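Local coordinates for protein toll (Drosophila melanogaster, PDB 4LXR) that serves as the cell-surface receptor for the cleaved cytokine spaetzle, signalling in antifungal immunity and in dorsal-ventral patterning of the embryo, at residues A[73-78]-A[101-106]; A[279-284]-A[302-307]; A[446-451]-A[467-472]; A[678-683]-A[704-709]. One frame throughout, in Å; residues are numbered along the deposited sequence.

Overall arrangement
The four contacts follow one another along the extracellular part of Toll, a curved leucine-rich repeat solenoid. Interaction 1 lies near the N-terminus and is the one that touches spaetzle C-106; no other chain of the assembly touches interactions 2, 3 or 4. Interaction 2 joins loops of two successive repeats, and its centre is about 45 Å from that of interaction 1. Interaction 3 is a further 40 Å on, centre to centre, and includes the start of strand 450-452, of the same run of parallel repeat strands as interaction 1. Interaction 4 belongs to the second, C-terminal set of repeats. Its centre is about 69 Å from interaction 3 and about 110 Å from interaction 1, remote from that spaetzle site.

Interaction 1: residues A[73-78]-A[101-106]; sequences DRVQMR and TTLIFE
Strands 74-78 and 102-106 pair in parallel near the N-terminal end of the leucine-rich repeat solenoid. Four backbone bonds of 2.8 to 2.9 Å join them: V75 N to T102 O, I104 N to V75 O, M77 N to I104 O and E106 N to M77 O. At the start, D73 O accepts T101 N and, weakly, T102 N. A water links D73 OD2 to T102 OG1, and D73 OD1 accepts G3 N of the spaetzle C-106 chain.

R74, Q76, R78, T102, I104 and E106 share the face turned to spaetzle. The CG of R74 is anti to the backbone N (chi1 -175°) and packs 3.7 Å from T102 CG2. Its CD lies 3.9 Å from I104 CD1, and its NE makes a long, weak ion pair with D5 of the spaetzle chain. An alanine here would probably leave T102 CG2 and I104 CD1 without the packing of CG and CD, and D5 without this distant mate.

R78 NE and E106 OE1 form a salt bridge at 3.6 Å, with guanidinium and carboxylate planes 79° apart. R78 NH2 makes a salt bridge to E48 of the spaetzle chain, and E106 OE2 one to R129.

V75, M77, L103 and F105 fill the other face, with I88 of helix 88-94 covering M77 and F105. There V75 CG1 touches L103 CD1 at 4.0 Å. M77 makes an oblique Met-aromatic contact, its SD 3.9 Å from F105 CD2.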
loop_
_atom_site.group_PDB
_atom_site.type_symbol
_atom_site.label_atom_id
_atom_site.label_comp_id
_atom_site.label_asym_id
_atom_site.label_seq_id
_atom_site.Cartn_x
_atom_site.Cartn_y
_atom_site.Cartn_z
ATOM N N ASP A 73 -5.979 -39.005 11.952
ATOM C CA ASP A 73 -6.739 -38.770 10.717
ATOM C C ASP A 73 -5.898 -38.896 9.444
ATOM O O ASP A 73 -6.293 -39.547 8.469
ATOM C CB ASP A 73 -7.434 -37.396 10.782
ATOM C CG ASP A 73 -7.911 -36.897 9.415
ATOM O OD1 ASP A 73 -8.855 -37.479 8.842
ATOM O OD2 ASP A 73 -7.353 -35.893 8.925
ATOM N N ARG A 74 -4.725 -38.284 9.475
ATOM C CA ARG A 74 -3.891 -38.159 8.302
ATOM C C ARG A 74 -2.475 -38.687 8.576
ATOM O O ARG A 74 -1.852 -38.332 9.580
ATOM C CB ARG A 74 -3.856 -36.687 7.871
ATOM C CG ARG A 74 -3.102 -36.432 6.580
ATOM C CD ARG A 74 -3.257 -34.989 6.098
ATOM N NE ARG A 74 -2.376 -34.075 6.819
ATOM C CZ ARG A 74 -2.798 -33.120 7.639
ATOM N NH1 ARG A 74 -1.916 -32.338 8.254
ATOM N NH2 ARG A 74 -4.103 -32.941 7.838
ATOM N N VAL A 75 -1.975 -39.555 7.696
ATOM C CA VAL A 75 -0.567 -39.934 7.736
ATOM C C VAL A 75 0.084 -39.386 6.500
ATOM O O VAL A 75 -0.378 -39.645 5.387
ATOM C CB VAL A 75 -0.344 -41.447 7.746
ATOM C CG1 VAL A 75 1.156 -41.758 7.681
ATOM C CG2 VAL A 75 -0.960 -42.061 8.969
ATOM N N GLN A 76 1.146 -38.611 6.686
ATOM C CA GLN A 76 1.863 -38.055 5.546
ATOM C C GLN A 76 3.300 -38.533 5.600
ATOM O O GLN A 76 3.999 -38.271 6.574
ATOM C CB GLN A 76 1.816 -36.530 5.574
ATOM C CG GLN A 76 2.525 -35.870 4.403
ATOM C CD GLN A 76 2.394 -34.359 4.406
ATOM O OE1 GLN A 76 3.079 -33.659 5.157
ATOM N NE2 GLN A 76 1.513 -33.849 3.569
ATOM N N MET A 77 3.738 -39.219 4.549
ATOM C CA MET A 77 5.088 -39.771 4.490
ATOM C C MET A 77 5.825 -39.057 3.369
ATOM O O MET A 77 5.329 -38.987 2.255
ATOM C CB MET A 77 5.055 -41.286 4.239
ATOM C CG MET A 77 4.469 -42.100 5.399
ATOM S SD MET A 77 4.332 -43.877 5.065
ATOM C CE MET A 77 6.026 -44.362 5.431
ATOM N N ARG A 78 7.006 -38.525 3.666
ATOM C CA ARG A 78 7.742 -37.715 2.710
ATOM C C ARG A 78 9.175 -38.202 2.544
ATOM O O ARG A 78 9.914 -38.353 3.533
ATOM C CB ARG A 78 7.764 -36.242 3.164
ATOM C CG ARG A 78 6.426 -35.537 2.997
ATOM C CD ARG A 78 6.440 -34.104 3.553
ATOM N NE ARG A 78 7.270 -33.186 2.779
ATOM C CZ ARG A 78 7.613 -31.964 3.191
ATOM N NH1 ARG A 78 7.185 -31.520 4.367
ATOM N NH2 ARG A 78 8.376 -31.186 2.432
ATOM N N THR A 101 -7.458 -42.076 7.935
ATOM C CA THR A 101 -8.452 -41.764 6.916
ATOM C C THR A 101 -7.741 -41.417 5.598
ATOM O O THR A 101 -8.264 -41.602 4.487
ATOM C CB THR A 101 -9.284 -40.542 7.405
ATOM O OG1 THR A 101 -10.369 -41.002 8.215
ATOM C CG2 THR A 101 -9.838 -39.706 6.251
ATOM N N THR A 102 -6.528 -40.901 5.750
ATOM C CA THR A 102 -5.787 -40.295 4.664
ATOM C C THR A 102 -4.356 -40.788 4.735
ATOM O O THR A 102 -3.731 -40.751 5.795
ATOM C CB THR A 102 -5.809 -38.754 4.793
ATOM O OG1 THR A 102 -7.137 -38.285 4.558
ATOM C CG2 THR A 102 -4.868 -38.075 3.804
ATOM N N LEU A 103 -3.854 -41.280 3.608
ATOM C CA LEU A 103 -2.433 -41.594 3.465
ATOM C C LEU A 103 -1.879 -40.785 2.306
ATOM O O LEU A 103 -2.398 -40.861 1.178
ATOM C CB LEU A 103 -2.199 -43.089 3.189
ATOM C CG LEU A 103 -0.731 -43.484 2.904
ATOM C CD1 LEU A 103 0.206 -43.187 4.099
ATOM C CD2 LEU A 103 -0.596 -44.979 2.463
ATOM N N ILE A 104 -0.832 -40.012 2.592
ATOM C CA ILE A 104 -0.078 -39.251 1.594
ATOM C C ILE A 104 1.326 -39.856 1.530
ATOM O O ILE A 104 1.955 -40.110 2.558
ATOM C CB ILE A 104 -0.014 -37.771 1.988
ATOM C CG1 ILE A 104 -1.407 -37.140 1.832
ATOM C CG2 ILE A 104 1.060 -37.010 1.191
ATOM C CD1 ILE A 104 -1.642 -36.010 2.748
ATOM N N PHE A 105 1.796 -40.156 0.329
ATOM C CA PHE A 105 3.126 -40.730 0.166
ATOM C C PHE A 105 3.798 -39.954 -0.945
ATOM O O PHE A 105 3.537 -40.187 -2.127
ATOM C CB PHE A 105 3.065 -42.231 -0.167
ATOM C CG PHE A 105 4.389 -42.955 0.013
ATOM C CD1 PHE A 105 5.386 -42.881 -0.967
ATOM C CD2 PHE A 105 4.629 -43.709 1.152
ATOM C CE1 PHE A 105 6.586 -43.551 -0.807
ATOM C CE2 PHE A 105 5.844 -44.377 1.339
ATOM C CZ PHE A 105 6.825 -44.298 0.362
ATOM N N GLU A 106 4.655 -39.019 -0.546
ATOM C CA GLU A 106 5.337 -38.120 -1.464
ATOM C C GLU A 106 6.836 -38.351 -1.371
ATOM O O GLU A 106 7.443 -38.041 -0.346
ATOM C CB GLU A 106 4.995 -36.677 -1.084
ATOM C CG GLU A 106 5.682 -35.608 -1.880
ATOM C CD GLU A 106 5.335 -34.225 -1.341
ATOM O OE1 GLU A 106 6.169 -33.654 -0.610
ATOM O OE2 GLU A 106 4.224 -33.727 -1.623
HETATM O O HOH W 1 -6.743 -35.747 6.026
#

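Interaction 2: residues A[279-284]-A[302-307]; sequences PLATLP and ELQSLP
L303 reaches back from the loop of one leucine-rich repeat, LRR 7, to that of LRR 6, against L280 and L283. Its CB is 4.1 Å from L280 O, and CG also lies beside that oxygen. The tip atom CD2 goes furthest: it is 3.3 Å from L280 O and 3.8 Å from L283 CG. It also meets L280 CG. The side chain runs alongside L280 and crosses L283 at about a right angle. L283 CD1 then touches L306 CD2, which extends the apolar row.

The polar bonds lie nearer the surface. A281 O accepts Q304 N at 2.7 Å and S305 N more weakly. T282 OG1 donates to S305 O at 2.6 Å, from above the carbonyl plane. A valine in place of T282 would probably leave S305 O without its hydroxyl partner and weaken the tie between the two loops here. P307 CG and CD both sit 3.5 Å from L283 O.

The two loops run nearly the same way without forming a strand pair. Leucines join their inner side, main-chain bonds and one threonine hydroxyl their outer side, so the stacking rests on both.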
loop_
_atom_site.group_PDB
_atom_site.type_symbol
_atom_site.label_atom_id
_atom_site.label_comp_id
_atom_site.label_asym_id
_atom_site.label_seq_id
_atom_site.Cartn_x
_atom_site.Cartn_y
_atom_site.Cartn_z
ATOM N N PRO A 279 -3.507 -15.001 -28.666
ATOM C CA PRO A 279 -4.682 -14.129 -28.771
ATOM C C PRO A 279 -5.939 -14.879 -29.206
ATOM O O PRO A 279 -5.936 -15.622 -30.185
ATOM C CB PRO A 279 -4.273 -13.118 -29.852
ATOM C CG PRO A 279 -2.781 -13.082 -29.781
ATOM C CD PRO A 279 -2.363 -14.486 -29.441
ATOM N N LEU A 280 -7.010 -14.672 -28.456
ATOM C CA LEU A 280 -8.325 -15.171 -28.820
ATOM C C LEU A 280 -9.173 -13.928 -29.093
ATOM O O LEU A 280 -9.567 -13.224 -28.167
ATOM C CB LEU A 280 -8.904 -15.992 -27.657
ATOM C CG LEU A 280 -10.377 -16.399 -27.681
ATOM C CD1 LEU A 280 -10.657 -17.238 -28.902
ATOM C CD2 LEU A 280 -10.740 -17.153 -26.414
ATOM N N ALA A 281 -9.439 -13.662 -30.369
ATOM C CA ALA A 281 -9.980 -12.375 -30.795
ATOM C C ALA A 281 -11.358 -12.074 -30.220
ATOM O O ALA A 281 -11.623 -10.951 -29.788
ATOM C CB ALA A 281 -9.999 -12.284 -32.308
ATOM N N THR A 282 -12.227 -13.077 -30.212
ATOM C CA THR A 282 -13.575 -12.915 -29.685
ATOM C C THR A 282 -14.151 -14.257 -29.232
ATOM O O THR A 282 -13.515 -15.294 -29.366
ATOM C CB THR A 282 -14.528 -12.340 -30.744
ATOM O OG1 THR A 282 -15.720 -11.870 -30.099
ATOM C CG2 THR A 282 -14.882 -13.422 -31.811
ATOM N N LEU A 283 -15.358 -14.218 -28.681
ATOM C CA LEU A 283 -16.077 -15.425 -28.301
ATOM C C LEU A 283 -17.297 -15.564 -29.221
ATOM O O LEU A 283 -17.875 -14.559 -29.655
ATOM C CB LEU A 283 -16.497 -15.349 -26.831
ATOM C CG LEU A 283 -15.329 -15.188 -25.849
ATOM C CD1 LEU A 283 -15.834 -14.815 -24.446
ATOM C CD2 LEU A 283 -14.519 -16.484 -25.802
ATOM N N PRO A 284 -17.679 -16.811 -29.544
ATOM C CA PRO A 284 -18.822 -17.055 -30.432
ATOM C C PRO A 284 -20.142 -16.505 -29.884
ATOM O O PRO A 284 -20.288 -16.284 -28.681
ATOM C CB PRO A 284 -18.877 -18.594 -30.524
ATOM C CG PRO A 284 -18.143 -19.070 -29.299
ATOM C CD PRO A 284 -17.056 -18.065 -29.083
ATOM N N GLU A 302 -6.835 -11.965 -24.304
ATOM C CA GLU A 302 -6.567 -10.909 -25.300
ATOM C C GLU A 302 -7.797 -10.637 -26.168
ATOM O O GLU A 302 -7.678 -10.388 -27.363
ATOM C CB GLU A 302 -5.386 -11.250 -26.209
ATOM C CG GLU A 302 -4.295 -12.069 -25.581
ATOM C CD GLU A 302 -3.410 -11.249 -24.714
ATOM O OE1 GLU A 302 -3.565 -11.322 -23.474
ATOM O OE2 GLU A 302 -2.554 -10.542 -25.282
ATOM N N LEU A 303 -8.977 -10.700 -25.566
ATOM C CA LEU A 303 -10.209 -10.560 -26.323
ATOM C C LEU A 303 -10.266 -9.154 -26.909
ATOM O O LEU A 303 -9.989 -8.163 -26.208
ATOM C CB LEU A 303 -11.419 -10.840 -25.414
ATOM C CG LEU A 303 -11.575 -12.288 -24.937
ATOM C CD1 LEU A 303 -12.446 -12.380 -23.670
ATOM C CD2 LEU A 303 -12.121 -13.190 -26.065
ATOM N N GLN A 304 -10.605 -9.076 -28.194
ATOM C CA GLN A 304 -10.628 -7.799 -28.908
ATOM C C GLN A 304 -12.024 -7.181 -28.915
ATOM O O GLN A 304 -12.168 -5.958 -28.925
ATOM C CB GLN A 304 -10.108 -7.970 -30.342
ATOM C CG GLN A 304 -8.597 -7.889 -30.449
ATOM C CD GLN A 304 -8.092 -8.258 -31.823
ATOM O OE1 GLN A 304 -7.417 -9.270 -31.988
ATOM N NE2 GLN A 304 -8.416 -7.437 -32.825
ATOM N N SER A 305 -13.043 -8.039 -28.904
ATOM C CA SER A 305 -14.433 -7.598 -28.862
ATOM C C SER A 305 -15.347 -8.742 -28.428
ATOM O O SER A 305 -14.961 -9.917 -28.486
ATOM C CB SER A 305 -14.869 -7.058 -30.231
ATOM O OG SER A 305 -14.802 -8.070 -31.211
ATOM N N LEU A 306 -16.546 -8.390 -27.968
ATOM C CA LEU A 306 -17.542 -9.372 -27.550
ATOM C C LEU A 306 -18.846 -9.161 -28.322
ATOM O O LEU A 306 -19.191 -8.031 -28.677
ATOM C CB LEU A 306 -17.814 -9.245 -26.053
ATOM C CG LEU A 306 -16.606 -9.386 -25.126
ATOM C CD1 LEU A 306 -17.000 -9.091 -23.673
ATOM C CD2 LEU A 306 -15.971 -10.768 -25.262
ATOM N N PRO A 307 -19.579 -10.250 -28.593
ATOM C CA PRO A 307 -20.881 -10.097 -29.245
ATOM C C PRO A 307 -21.932 -9.721 -28.209
ATOM O O PRO A 307 -21.890 -10.246 -27.084
ATOM C CB PRO A 307 -21.165 -11.508 -29.789
ATOM C CG PRO A 307 -20.478 -12.419 -28.788
ATOM C CD PRO A 307 -19.226 -11.660 -28.356
HETATM O O HOH W 2 -12.964 -9.149 -32.372
#

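Interaction 3: residues A[446-451]-A[467-472]; sequences HGLLTL and NTMLQL
H446 meets T468 with its CB, not with its flat ring. The imidazole leads away from residues 467-472, because CG sits between the backbone N and the carbonyl carbon (chi1 53°). This is the join between two leucine-rich repeats. The CB of H446 is left 3.5 Å from T468 O and close to T468 CG2. The carboxamide of Q471 also turns away from residues 446-451. The flat groups that do meet a partner are peptides, whose carbonyl oxygens L448 O and L449 O lie against the methyl CD1 of L472.

Residues 446-451 lead into strand 450-452 of LRR 13. Residues 467-472 leave the short helix 463-467 and turn into LRR 14. M469 is the centre of an inverse gamma turn, closed by a weak bond from L470 N to T468 O. A type I beta turn follows from M469 to L472.

The two segments share no hydrogen bond. L448 O is near L472 N, but the angle is poor. L472 CA approaches L448 O instead, at 3.4 Å, in a CA-H...O contact. Apolar packing does the rest. The extended side chain of M469 runs alongside L448, and its CE lies 4.1 Å from L448 CD2. The same methyl comes near L451 CD2. F442 and D464 also touch M469. L472 continues to L498 of the following turn.

L449 and Q471 lie side by side, pointing the same way. Q471 O bonds to N496 ND2, while L449 CD2 is 3.3 Å from that same oxygen.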
loop_
_atom_site.group_PDB
_atom_site.type_symbol
_atom_site.label_atom_id
_atom_site.label_comp_id
_atom_site.label_asym_id
_atom_site.label_seq_id
_atom_site.Cartn_x
_atom_site.Cartn_y
_atom_site.Cartn_z
ATOM N N HIS A 446 -23.400 12.996 -0.419
ATOM C CA HIS A 446 -23.191 13.382 0.974
ATOM C C HIS A 446 -22.670 12.214 1.802
ATOM O O HIS A 446 -21.950 12.418 2.778
ATOM C CB HIS A 446 -24.477 13.974 1.586
ATOM C CG HIS A 446 -25.684 13.091 1.438
ATOM N ND1 HIS A 446 -26.747 13.410 0.619
ATOM C CD2 HIS A 446 -25.988 11.893 1.998
ATOM C CE1 HIS A 446 -27.655 12.450 0.684
ATOM N NE2 HIS A 446 -27.217 11.515 1.509
ATOM N N GLY A 447 -23.001 10.988 1.398
ATOM C CA GLY A 447 -22.559 9.818 2.133
ATOM C C GLY A 447 -21.170 9.301 1.781
ATOM O O GLY A 447 -20.715 8.313 2.367
ATOM N N LEU A 448 -20.489 9.961 0.841
ATOM C CA LEU A 448 -19.183 9.488 0.348
ATOM C C LEU A 448 -18.114 9.332 1.440
ATOM O O LEU A 448 -17.979 10.185 2.318
ATOM C CB LEU A 448 -18.660 10.396 -0.773
ATOM C CG LEU A 448 -17.584 9.813 -1.707
ATOM C CD1 LEU A 448 -18.142 8.664 -2.553
ATOM C CD2 LEU A 448 -16.992 10.886 -2.607
ATOM N N LEU A 449 -17.350 8.243 1.360
ATOM C CA LEU A 449 -16.329 7.920 2.359
ATOM C C LEU A 449 -14.910 8.132 1.829
ATOM O O LEU A 449 -14.046 8.668 2.517
ATOM C CB LEU A 449 -16.496 6.466 2.851
ATOM C CG LEU A 449 -17.832 6.139 3.542
ATOM C CD1 LEU A 449 -17.925 4.697 4.008
ATOM C CD2 LEU A 449 -18.101 7.102 4.713
ATOM N N THR A 450 -14.662 7.676 0.610
ATOM C CA THR A 450 -13.361 7.838 -0.012
ATOM C C THR A 450 -13.510 8.641 -1.291
ATOM O O THR A 450 -14.275 8.276 -2.191
ATOM C CB THR A 450 -12.741 6.495 -0.396
ATOM O OG1 THR A 450 -12.629 5.649 0.752
ATOM C CG2 THR A 450 -11.360 6.704 -1.018
ATOM N N LEU A 451 -12.773 9.739 -1.367
ATOM C CA LEU A 451 -12.644 10.479 -2.608
ATOM C C LEU A 451 -11.162 10.579 -2.928
ATOM O O LEU A 451 -10.432 11.377 -2.335
ATOM C CB LEU A 451 -13.266 11.875 -2.486
ATOM C CG LEU A 451 -13.202 12.747 -3.744
ATOM C CD1 LEU A 451 -13.675 11.976 -4.983
ATOM C CD2 LEU A 451 -14.010 14.038 -3.549
ATOM N N ASN A 467 -18.277 20.769 3.335
ATOM C CA ASN A 467 -19.529 21.067 4.024
ATOM C C ASN A 467 -20.673 20.104 3.749
ATOM O O ASN A 467 -21.652 20.082 4.494
ATOM C CB ASN A 467 -19.969 22.495 3.709
ATOM C CG ASN A 467 -18.953 23.524 4.160
ATOM O OD1 ASN A 467 -18.451 23.467 5.286
ATOM N ND2 ASN A 467 -18.637 24.469 3.279
ATOM N N THR A 468 -20.551 19.302 2.697
ATOM C CA THR A 468 -21.638 18.408 2.326
ATOM C C THR A 468 -21.282 16.965 2.665
ATOM O O THR A 468 -22.135 16.185 3.062
ATOM C CB THR A 468 -21.993 18.540 0.829
ATOM O OG1 THR A 468 -22.266 19.911 0.517
ATOM C CG2 THR A 468 -23.216 17.702 0.486
ATOM N N MET A 469 -20.011 16.613 2.520
ATOM C CA MET A 469 -19.571 15.255 2.806
ATOM C C MET A 469 -19.189 15.121 4.264
ATOM O O MET A 469 -18.012 15.212 4.625
ATOM C CB MET A 469 -18.399 14.875 1.909
ATOM C CG MET A 469 -18.744 14.976 0.447
ATOM S SD MET A 469 -17.359 14.577 -0.620
ATOM C CE MET A 469 -18.134 14.778 -2.233
ATOM N N LEU A 470 -20.194 14.894 5.101
ATOM C CA LEU A 470 -19.998 14.916 6.543
ATOM C C LEU A 470 -19.451 13.589 7.056
ATOM O O LEU A 470 -19.084 13.470 8.226
ATOM C CB LEU A 470 -21.308 15.272 7.244
ATOM C CG LEU A 470 -21.493 16.741 7.639
ATOM C CD1 LEU A 470 -20.833 17.684 6.648
ATOM C CD2 LEU A 470 -22.975 17.058 7.772
ATOM N N GLN A 471 -19.381 12.601 6.168
ATOM C CA GLN A 471 -18.890 11.275 6.539
ATOM C C GLN A 471 -17.535 10.955 5.892
ATOM O O GLN A 471 -16.995 9.871 6.094
ATOM C CB GLN A 471 -19.923 10.200 6.176
ATOM C CG GLN A 471 -21.275 10.353 6.868
ATOM C CD GLN A 471 -21.227 9.959 8.330
ATOM O OE1 GLN A 471 -20.780 8.864 8.676
ATOM N NE2 GLN A 471 -21.684 10.853 9.202
ATOM N N LEU A 472 -16.986 11.905 5.137
ATOM C CA LEU A 472 -15.744 11.677 4.390
ATOM C C LEU A 472 -14.596 11.221 5.289
ATOM O O LEU A 472 -14.305 11.851 6.306
ATOM C CB LEU A 472 -15.343 12.931 3.602
ATOM C CG LEU A 472 -14.432 12.735 2.390
ATOM C CD1 LEU A 472 -15.120 11.875 1.327
ATOM C CD2 LEU A 472 -14.017 14.071 1.799
#

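Interaction 4: residues A[678-683]-A[704-709]; sequences TSIDVD and ATVLGF
D681 OD1 accepts the backbone N of D683 at 3.1 Å. The bond spans V682, whose side chain meets T705 and F709, while V706 meets its backbone N and CB. The N-H points almost straight at the oxygen (173°). OD1 receives it on its anti lone pair, away from OD2. The result is an Asx turn. D681 N is held in turn by Q684 OE1.

V682 has the largest share of the contact. Its CG1 lies between the backbone N and the carbonyl carbon (chi1 64°) and comes 3.3 Å from T705 OG1, in van der Waals contact. T705 CG2 is close to the same methyl. The other branch, CG2, is 3.8 Å from F709 CD2 and also near F709 CB. It meets the ring obliquely.

The two segments belong to successive leucine-rich repeats of the C-terminal set. Residues 678-683 are loop in LRR 17, entering a 3-10 segment at V682. Residues 704-709 form a helix in LRR 18. Its i to i+4 backbone hydrogen bonds include G708 N to A704 O and F709 N to T705 O.

V706 enters from the helix beside V682. Its CG2 is 3.3 Å from I680 O. The same methyl lies near V682 N and touches I680 CG2. I680 packs on L699 as well. F709 has further partners: its ring makes a cation-pi contact with R717, and its side chain touches L685.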
loop_
_atom_site.group_PDB
_atom_site.type_symbol
_atom_site.label_atom_id
_atom_site.label_comp_id
_atom_site.label_asym_id
_atom_site.label_seq_id
_atom_site.Cartn_x
_atom_site.Cartn_y
_atom_site.Cartn_z
ATOM N N THR A 678 29.743 65.162 13.602
ATOM C CA THR A 678 30.451 66.056 14.520
ATOM C C THR A 678 29.549 66.723 15.567
ATOM O O THR A 678 30.034 67.260 16.556
ATOM C CB THR A 678 31.270 67.119 13.766
ATOM O OG1 THR A 678 30.427 67.831 12.849
ATOM C CG2 THR A 678 32.416 66.462 13.000
ATOM N N SER A 679 28.239 66.677 15.360
ATOM C CA SER A 679 27.306 67.272 16.311
ATOM C C SER A 679 25.906 66.701 16.141
ATOM O O SER A 679 25.524 66.283 15.054
ATOM C CB SER A 679 27.276 68.796 16.169
ATOM O OG SER A 679 27.038 69.169 14.822
ATOM N N ILE A 680 25.148 66.662 17.230
ATOM C CA ILE A 680 23.784 66.168 17.188
ATOM C C ILE A 680 22.826 67.200 17.756
ATOM O O ILE A 680 22.926 67.579 18.920
ATOM C CB ILE A 680 23.603 64.887 18.018
ATOM C CG1 ILE A 680 24.577 63.794 17.576
ATOM C CG2 ILE A 680 22.164 64.400 17.908
ATOM C CD1 ILE A 680 24.277 63.200 16.202
ATOM N N ASP A 681 21.882 67.643 16.940
ATOM C CA ASP A 681 20.836 68.513 17.442
ATOM C C ASP A 681 19.606 67.677 17.736
ATOM O O ASP A 681 19.293 66.742 16.994
ATOM C CB ASP A 681 20.498 69.606 16.428
ATOM C CG ASP A 681 19.925 70.846 17.088
ATOM O OD1 ASP A 681 18.736 70.828 17.473
ATOM O OD2 ASP A 681 20.672 71.839 17.232
ATOM N N VAL A 682 18.911 68.017 18.814
ATOM C CA VAL A 682 17.671 67.340 19.175
ATOM C C VAL A 682 16.607 67.439 18.062
ATOM O O VAL A 682 15.751 66.566 17.934
ATOM C CB VAL A 682 17.115 67.891 20.510
ATOM C CG1 VAL A 682 16.732 69.366 20.353
ATOM C CG2 VAL A 682 15.929 67.063 20.994
ATOM N N ASP A 683 16.666 68.489 17.243
ATOM C CA ASP A 683 15.703 68.620 16.148
ATOM C C ASP A 683 16.110 67.813 14.912
ATOM O O ASP A 683 15.464 67.889 13.865
ATOM C CB ASP A 683 15.392 70.089 15.813
ATOM C CG ASP A 683 16.617 70.879 15.380
ATOM O OD1 ASP A 683 17.393 70.395 14.527
ATOM O OD2 ASP A 683 16.795 72.008 15.890
ATOM N N ALA A 704 22.705 69.339 26.505
ATOM C CA ALA A 704 21.767 68.895 27.537
ATOM C C ALA A 704 20.350 68.662 26.972
ATOM O O ALA A 704 19.562 67.893 27.529
ATOM C CB ALA A 704 21.742 69.884 28.706
ATOM N N THR A 705 20.039 69.316 25.858
ATOM C CA THR A 705 18.767 69.091 25.186
ATOM C C THR A 705 18.683 67.684 24.564
ATOM O O THR A 705 17.615 67.059 24.547
ATOM C CB THR A 705 18.479 70.177 24.132
ATOM O OG1 THR A 705 17.211 69.915 23.528
ATOM C CG2 THR A 705 19.552 70.193 23.059
ATOM N N VAL A 706 19.811 67.183 24.071
ATOM C CA VAL A 706 19.859 65.835 23.525
ATOM C C VAL A 706 19.775 64.810 24.650
ATOM O O VAL A 706 19.126 63.774 24.513
ATOM C CB VAL A 706 21.127 65.602 22.696
ATOM C CG1 VAL A 706 21.282 64.121 22.363
ATOM C CG2 VAL A 706 21.069 66.422 21.428
ATOM N N LEU A 707 20.414 65.121 25.772
ATOM C CA LEU A 707 20.407 64.230 26.928
ATOM C C LEU A 707 19.001 64.123 27.508
ATOM O O LEU A 707 18.602 63.055 27.969
ATOM C CB LEU A 707 21.405 64.708 27.996
ATOM C CG LEU A 707 22.847 64.854 27.498
ATOM C CD1 LEU A 707 23.757 65.430 28.581
ATOM C CD2 LEU A 707 23.392 63.516 26.989
ATOM N N GLY A 708 18.251 65.225 27.475
ATOM C CA GLY A 708 16.877 65.223 27.947
ATOM C C GLY A 708 16.005 64.309 27.098
ATOM O O GLY A 708 15.196 63.538 27.618
ATOM N N PHE A 709 16.194 64.394 25.784
ATOM C CA PHE A 709 15.513 63.543 24.811
ATOM C C PHE A 709 15.793 62.061 25.083
ATOM O O PHE A 709 14.889 61.223 25.042
ATOM C CB PHE A 709 15.989 63.940 23.411
ATOM C CG PHE A 709 15.395 63.123 22.290
ATOM C CD1 PHE A 709 15.931 61.883 21.949
ATOM C CD2 PHE A 709 14.335 63.622 21.541
ATOM C CE1 PHE A 709 15.395 61.137 20.907
ATOM C CE2 PHE A 709 13.798 62.885 20.495
ATOM C CZ PHE A 709 14.335 61.644 20.173
#